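Long-range contacts in Cyclo(L-leucyl-L-leucyl) synthase (Staphylococcus haemolyticus, PDB 6EZ3), which makes cyclo(L-leucyl-L-leucyl) from two leucyl-tRNA molecules without ATP, and can also build other nonpolar residues into cyclodipeptides: residues A[42-47]-A[96-101]; A[18-23]-A[48-53]. One frame throughout, in Å; residues are numbered along the deposited sequence.

Contact 1. Residues A[42-47]-A[96-101]; sequences IIQWAN and IKCNKT. With SO4 (sulfate ion), chain G.
The thiol of Cys98 is the centre of this contact. It points from the loop after helix 73-97 onto one side of helix 36-49. SG sits anti to the carbonyl carbon of its own residue (chi1 -68°), and three side chains of the helix meet it. Asn47 comes closest, with ND2 3.3 Å from Cys98 SG. Its CG is anti to the backbone N (chi1 -177°), which brings the amide alongside the cysteine; ND2 also lies 3.4 Å from Cys98 CB. On the other side of this amide, Lys100 runs extended beyond CG and crosses Asn47 obliquely, so that its CE lies 3.2 Å from Asn47 OD1. Lys100 also touches Phe53 of strand 52-57. The buried part is Ile43, whose CG2 makes the apolar contact with Cys98 SG at 4.2 Å. Ile43 continues inward onto Phe53 and Ile55 of the same strand.

Helix 73-97 ends here in a Schellman motif. Asn99 takes positive phi, and its N bonds back to Ile96 O at 2.8 Å. The chain can then turn off as a loop, with the side chain of Lys100 directed back to helix 36-49.

The outer side is looser and more open to solvent. Gln44, one turn before Asn47, bends at chi2 (-57°) and brings NE2 to 3.4 Å from Cys98 SG. That NE2 is also hydrogen-bonded to Glu94 of helix 73-97. Lys97 adds little, because its chain leads away to a salt bridge with Glu94. Thr101 does not touch the helix. Its OG1 is hydrogen-bonded to O4 of a sulfate ion at 3.2 Å, and its N makes a weak bond to O2. Arg105 also binds this sulfate, which probably came from the crystallisation liquor.

Contact 2. Residues A[18-23]-A[48-53]; sequences QRKKHV and SNFDDF
The beta-alpha-beta unit of strand 22-26, helix 36-49 and strand 52-57 brings these two segments side by side, as its parallel strands begin. Asp51 N donates to Lys20 O at 2.9 Å, nearly along the C=O axis. Further on, Val23 N bonds to Asp52 O at 3.2 Å, in the carbonyl plane. The Asp52 N to Lys21 O bond between them is weak. Both strands belong to the parallel part of the central sheet, in a family of the HUP clan.

The Phe50 ring is sandwiched. Val23 CB stands over the centre of one face, 3.7 Å from the centroid, and Lys20 CD over the opposite face at 4.1 Å; both are CH-pi contacts. Lys20 reaches there by bending at chi2 (-110°), and its CD also touches Asn49 O at 3.0 Å. Trp45 meets Phe50 edge-to-face. Val23 CG1 also packs on Phe53 CB.

His22 and Asp52 point to the sheet face opposite Val23 and Phe53. Asp52 CB lies at the imidazole edge, 3.6 Å from His22 CD2. ND1 is hydrogen-bonded with Thr191 OG1 and NE2 with Ser54 OG, which holds the ring in place. Asp52 pairs with Arg105.

Both contacts use helix 36-49, but at different depths. Contact 1 is a surface contact between its flank and the loop leaving helix 73-97. Contact 2 is partly buried and sets the turn from helix 11-19 into strand 22-26 beside the turn from helix 36-49 into strand 52-57. Side-chain packing around a thiol carries contact 1, whereas contact 2 combines backbone hydrogen bonds with aromatic packing. The two touch through Ala46, whose CB lies 3.7 Å from Val23 CG1, and through Trp45, whose CH2 lies 3.5 Å from Phe50 CE1. Arg105 also links them: it binds the sulfate of contact 1 and pairs with Asp52 of contact 2.

Contact 1. Residues A[42-47]-A[96-101]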
loop_
_atom_site.group_PDB
_atom_site.type_symbol
_atom_site.label_atom_id
_atom_site.label_comp_id
_atom_site.label_asym_id
_atom_site.label_seq_id
_atom_site.Cartn_x
_atom_site.Cartn_y
_atom_site.Cartn_z
ATOM N N ILE A 42 10.658 -10.945 0.616
ATOM C CA ILE A 42 10.381 -9.722 1.379
ATOM C C ILE A 42 10.017 -10.026 2.828
ATOM O O ILE A 42 10.367 -9.246 3.695
ATOM C CB ILE A 42 9.343 -8.770 0.694
ATOM C CG1 ILE A 42 8.035 -9.488 0.337
ATOM C CG2 ILE A 42 9.972 -8.067 -0.531
ATOM C CD1 ILE A 42 6.968 -8.653 -0.195
ATOM N N ILE A 43 9.334 -11.157 3.094
ATOM C CA ILE A 43 8.974 -11.550 4.454
ATOM C C ILE A 43 10.243 -11.958 5.202
ATOM O O ILE A 43 10.511 -11.442 6.295
ATOM C CB ILE A 43 7.859 -12.611 4.508
ATOM C CG1 ILE A 43 6.557 -12.040 3.898
ATOM C CG2 ILE A 43 7.670 -13.105 5.953
ATOM C CD1 ILE A 43 5.206 -12.776 4.303
ATOM N N GLN A 44 11.052 -12.828 4.587
ATOM C CA GLN A 44 12.305 -13.248 5.193
ATOM C C GLN A 44 13.185 -12.050 5.518
ATOM O O GLN A 44 13.759 -12.015 6.599
ATOM C CB GLN A 44 13.035 -14.271 4.309
ATOM C CG GLN A 44 12.509 -15.719 4.438
ATOM C CD GLN A 44 12.537 -16.312 5.838
ATOM O OE1 GLN A 44 13.394 -15.979 6.687
ATOM N NE2 GLN A 44 11.585 -17.209 6.109
ATOM N N TRP A 45 13.216 -11.036 4.615
ATOM C CA TRP A 45 13.944 -9.764 4.744
ATOM C C TRP A 45 13.394 -8.919 5.900
ATOM O O TRP A 45 14.169 -8.435 6.721
ATOM C CB TRP A 45 13.887 -8.952 3.428
ATOM C CG TRP A 45 14.537 -7.594 3.518
ATOM C CD1 TRP A 45 15.866 -7.316 3.411
ATOM C CD2 TRP A 45 13.883 -6.342 3.778
ATOM N NE1 TRP A 45 16.084 -5.968 3.590
ATOM C CE2 TRP A 45 14.884 -5.348 3.824
ATOM C CE3 TRP A 45 12.545 -5.965 4.002
ATOM C CZ2 TRP A 45 14.593 -4.001 4.072
ATOM C CZ3 TRP A 45 12.257 -4.630 4.266
ATOM C CH2 TRP A 45 13.275 -3.666 4.289
ATOM N N ALA A 46 12.059 -8.762 5.964
ATOM C CA ALA A 46 11.409 -7.976 6.995
ATOM C C ALA A 46 11.757 -8.606 8.297
ATOM O O ALA A 46 12.290 -7.919 9.162
ATOM C CB ALA A 46 9.899 -7.982 6.802
ATOM N N ASN A 47 11.535 -9.936 8.399
ATOM C CA ASN A 47 11.740 -10.754 9.588
ATOM C C ASN A 47 13.135 -10.666 10.160
ATOM O O ASN A 47 13.282 -10.527 11.376
ATOM C CB ASN A 47 11.363 -12.197 9.310
ATOM C CG ASN A 47 11.482 -13.108 10.499
ATOM O OD1 ASN A 47 10.897 -12.870 11.547
ATOM N ND2 ASN A 47 12.205 -14.197 10.335
ATOM N N ILE A 96 4.731 -18.481 9.515
ATOM C CA ILE A 96 4.957 -19.687 10.329
ATOM C C ILE A 96 6.420 -20.118 10.250
ATOM O O ILE A 96 7.041 -20.387 11.292
ATOM C CB ILE A 96 4.026 -20.855 9.987
ATOM C CG1 ILE A 96 2.553 -20.484 10.182
ATOM C CG2 ILE A 96 4.386 -22.051 10.864
ATOM C CD1 ILE A 96 1.595 -21.146 9.178
ATOM N N LYS A 97 6.978 -20.136 9.024
ATOM C CA LYS A 97 8.372 -20.506 8.823
ATOM C C LYS A 97 9.298 -19.602 9.629
ATOM O O LYS A 97 10.390 -20.022 9.997
ATOM C CB LYS A 97 8.726 -20.436 7.343
ATOM C CG LYS A 97 8.089 -21.523 6.462
ATOM C CD LYS A 97 8.794 -21.608 5.114
ATOM C CE LYS A 97 7.867 -21.939 3.990
ATOM N NZ LYS A 97 8.595 -21.905 2.702
ATOM N N CYS A 98 8.833 -18.367 9.943
ATOM C CA CYS A 98 9.584 -17.364 10.710
ATOM C C CYS A 98 9.397 -17.504 12.224
ATOM O O CYS A 98 10.042 -16.773 12.997
ATOM C CB CYS A 98 9.247 -15.958 10.229
ATOM S SG CYS A 98 9.833 -15.595 8.562
ATOM N N ASN A 99 8.547 -18.476 12.643
ATOM C CA ASN A 99 8.167 -18.733 14.036
ATOM C C ASN A 99 7.546 -17.456 14.650
ATOM O O ASN A 99 7.909 -16.997 15.750
ATOM C CB ASN A 99 9.314 -19.300 14.885
ATOM C CG ASN A 99 8.856 -19.851 16.219
ATOM O OD1 ASN A 99 7.717 -20.349 16.373
ATOM N ND2 ASN A 99 9.732 -19.740 17.219
ATOM N N LYS A 100 6.633 -16.867 13.884
ATOM C CA LYS A 100 5.914 -15.683 14.279
ATOM C C LYS A 100 4.408 -15.987 14.161
ATOM O O LYS A 100 4.011 -16.885 13.401
ATOM C CB LYS A 100 6.379 -14.442 13.470
ATOM C CG LYS A 100 7.774 -13.937 13.901
ATOM C CD LYS A 100 8.021 -12.459 13.565
ATOM C CE LYS A 100 9.313 -11.913 14.153
ATOM N NZ LYS A 100 9.651 -10.560 13.605
ATOM N N THR A 101 3.592 -15.304 14.980
ATOM C CA THR A 101 2.150 -15.478 14.960
ATOM C C THR A 101 1.557 -14.706 13.792
ATOM O O THR A 101 2.072 -13.656 13.443
ATOM C CB THR A 101 1.520 -15.064 16.292
ATOM O OG1 THR A 101 1.678 -13.659 16.482
ATOM C CG2 THR A 101 2.049 -15.861 17.494
HETATM S S SO4 G . 5.539 -13.237 18.126
HETATM O O1 SO4 G . 5.835 -12.032 17.333
HETATM O O2 SO4 G . 5.902 -14.405 17.321
HETATM O O3 SO4 G . 6.328 -13.198 19.371
HETATM O O4 SO4 G . 4.108 -13.290 18.487
#

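Contact 2. Residues A[18-23]-A[48-53]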
loop_
_atom_site.group_PDB
_atom_site.type_symbol
_atom_site.label_atom_id
_atom_site.label_comp_id
_atom_site.label_asym_id
_atom_site.label_seq_id
_atom_site.Cartn_x
_atom_site.Cartn_y
_atom_site.Cartn_z
ATOM N N GLN A 18 16.997 3.147 10.179
ATOM C CA GLN A 18 18.113 2.881 11.084
ATOM C C GLN A 18 17.641 2.206 12.378
ATOM O O GLN A 18 18.221 1.183 12.754
ATOM C CB GLN A 18 18.869 4.177 11.402
ATOM C CG GLN A 18 20.086 3.963 12.305
ATOM C CD GLN A 18 20.930 5.191 12.494
ATOM O OE1 GLN A 18 20.431 6.251 12.887
ATOM N NE2 GLN A 18 22.228 5.061 12.244
ATOM N N ARG A 19 16.580 2.759 13.019
ATOM C CA ARG A 19 16.000 2.286 14.269
ATOM C C ARG A 19 15.432 0.823 14.220
ATOM O O ARG A 19 15.391 0.168 15.251
ATOM C CB ARG A 19 14.931 3.281 14.768
ATOM C CG ARG A 19 15.487 4.576 15.351
ATOM C CD ARG A 19 14.432 5.638 15.614
ATOM N NE ARG A 19 14.511 6.701 14.602
ATOM C CZ ARG A 19 13.697 7.754 14.535
ATOM N NH1 ARG A 19 13.843 8.654 13.568
ATOM N NH2 ARG A 19 12.733 7.917 15.433
ATOM N N LYS A 20 15.044 0.325 13.041
ATOM C CA LYS A 20 14.463 -1.006 12.716
ATOM C C LYS A 20 13.278 -1.445 13.635
ATOM O O LYS A 20 13.113 -2.644 13.920
ATOM C CB LYS A 20 15.524 -2.091 12.611
ATOM C CG LYS A 20 16.560 -1.736 11.563
ATOM C CD LYS A 20 16.522 -2.579 10.321
ATOM C CE LYS A 20 16.962 -1.825 9.096
ATOM N NZ LYS A 20 18.193 -1.012 9.311
ATOM N N LYS A 21 12.405 -0.481 14.021
ATOM C CA LYS A 21 11.281 -0.820 14.898
ATOM C C LYS A 21 10.190 -1.644 14.216
ATOM O O LYS A 21 9.837 -2.695 14.740
ATOM C CB LYS A 21 10.687 0.413 15.572
ATOM C CG LYS A 21 11.543 0.975 16.708
ATOM C CD LYS A 21 10.752 1.971 17.556
ATOM C CE LYS A 21 11.548 3.194 17.966
ATOM N NZ LYS A 21 10.667 4.377 18.205
ATOM N N HIS A 22 9.666 -1.198 13.056
ATOM C CA HIS A 22 8.608 -1.890 12.328
ATOM C C HIS A 22 8.569 -1.512 10.835
ATOM O O HIS A 22 8.829 -0.353 10.480
ATOM C CB HIS A 22 7.271 -1.575 12.994
ATOM C CG HIS A 22 6.076 -2.294 12.426
ATOM N ND1 HIS A 22 5.286 -1.733 11.422
ATOM C CD2 HIS A 22 5.538 -3.478 12.775
ATOM C CE1 HIS A 22 4.327 -2.609 11.186
ATOM N NE2 HIS A 22 4.427 -3.667 11.976
ATOM N N VAL A 23 8.193 -2.479 9.974
ATOM C CA VAL A 23 8.021 -2.292 8.532
ATOM C C VAL A 23 6.650 -2.854 8.091
ATOM O O VAL A 23 6.155 -3.826 8.681
ATOM C CB VAL A 23 9.209 -2.871 7.691
ATOM C CG1 VAL A 23 9.337 -4.406 7.776
ATOM C CG2 VAL A 23 9.121 -2.416 6.242
ATOM N N SER A 48 14.150 -10.736 9.287
ATOM C CA SER A 48 15.569 -10.708 9.633
ATOM C C SER A 48 16.086 -9.371 10.092
ATOM O O SER A 48 16.925 -9.327 10.992
ATOM C CB SER A 48 16.405 -11.212 8.470
ATOM O OG SER A 48 16.005 -12.548 8.201
ATOM N N ASN A 49 15.617 -8.296 9.498
ATOM C CA ASN A 49 16.098 -6.964 9.799
ATOM C C ASN A 49 15.314 -6.165 10.871
ATOM O O ASN A 49 15.906 -5.305 11.538
ATOM C CB ASN A 49 16.155 -6.173 8.510
ATOM C CG ASN A 49 17.221 -6.645 7.583
ATOM O OD1 ASN A 49 17.039 -7.565 6.770
ATOM N ND2 ASN A 49 18.350 -5.977 7.682
ATOM N N PHE A 50 14.006 -6.412 11.020
ATOM C CA PHE A 50 13.162 -5.602 11.894
ATOM C C PHE A 50 12.672 -6.286 13.164
ATOM O O PHE A 50 12.599 -7.533 13.238
ATOM C CB PHE A 50 11.961 -5.044 11.104
ATOM C CG PHE A 50 12.330 -4.042 10.033
ATOM C CD1 PHE A 50 12.846 -4.463 8.809
ATOM C CD2 PHE A 50 12.143 -2.675 10.239
ATOM C CE1 PHE A 50 13.182 -3.536 7.820
ATOM C CE2 PHE A 50 12.473 -1.751 9.243
ATOM C CZ PHE A 50 12.976 -2.189 8.039
ATOM N N ASP A 51 12.289 -5.439 14.155
ATOM C CA ASP A 51 11.755 -5.896 15.427
ATOM C C ASP A 51 10.397 -6.525 15.171
ATOM O O ASP A 51 10.103 -7.592 15.712
ATOM C CB ASP A 51 11.652 -4.743 16.463
ATOM C CG ASP A 51 12.964 -4.106 16.929
ATOM O OD1 ASP A 51 14.044 -4.672 16.640
ATOM O OD2 ASP A 51 12.903 -3.051 17.592
ATOM N N ASP A 52 9.624 -5.918 14.260
ATOM C CA ASP A 52 8.285 -6.378 13.896
ATOM C C ASP A 52 7.917 -5.932 12.473
ATOM O O ASP A 52 8.453 -4.936 11.981
ATOM C CB ASP A 52 7.299 -5.747 14.879
ATOM C CG ASP A 52 6.082 -6.569 15.188
ATOM O OD1 ASP A 52 5.283 -6.141 16.057
ATOM O OD2 ASP A 52 5.924 -7.647 14.576
ATOM N N PHE A 53 6.972 -6.628 11.827
ATOM C CA PHE A 53 6.452 -6.259 10.508
ATOM C C PHE A 53 4.987 -6.608 10.416
ATOM O O PHE A 53 4.473 -7.411 11.195
ATOM C CB PHE A 53 7.221 -6.938 9.366
ATOM C CG PHE A 53 7.091 -8.446 9.324
ATOM C CD1 PHE A 53 6.158 -9.054 8.495
ATOM C CD2 PHE A 53 7.896 -9.253 10.122
ATOM C CE1 PHE A 53 6.000 -10.434 8.495
ATOM C CE2 PHE A 53 7.743 -10.636 10.114
ATOM C CZ PHE A 53 6.811 -11.218 9.279
#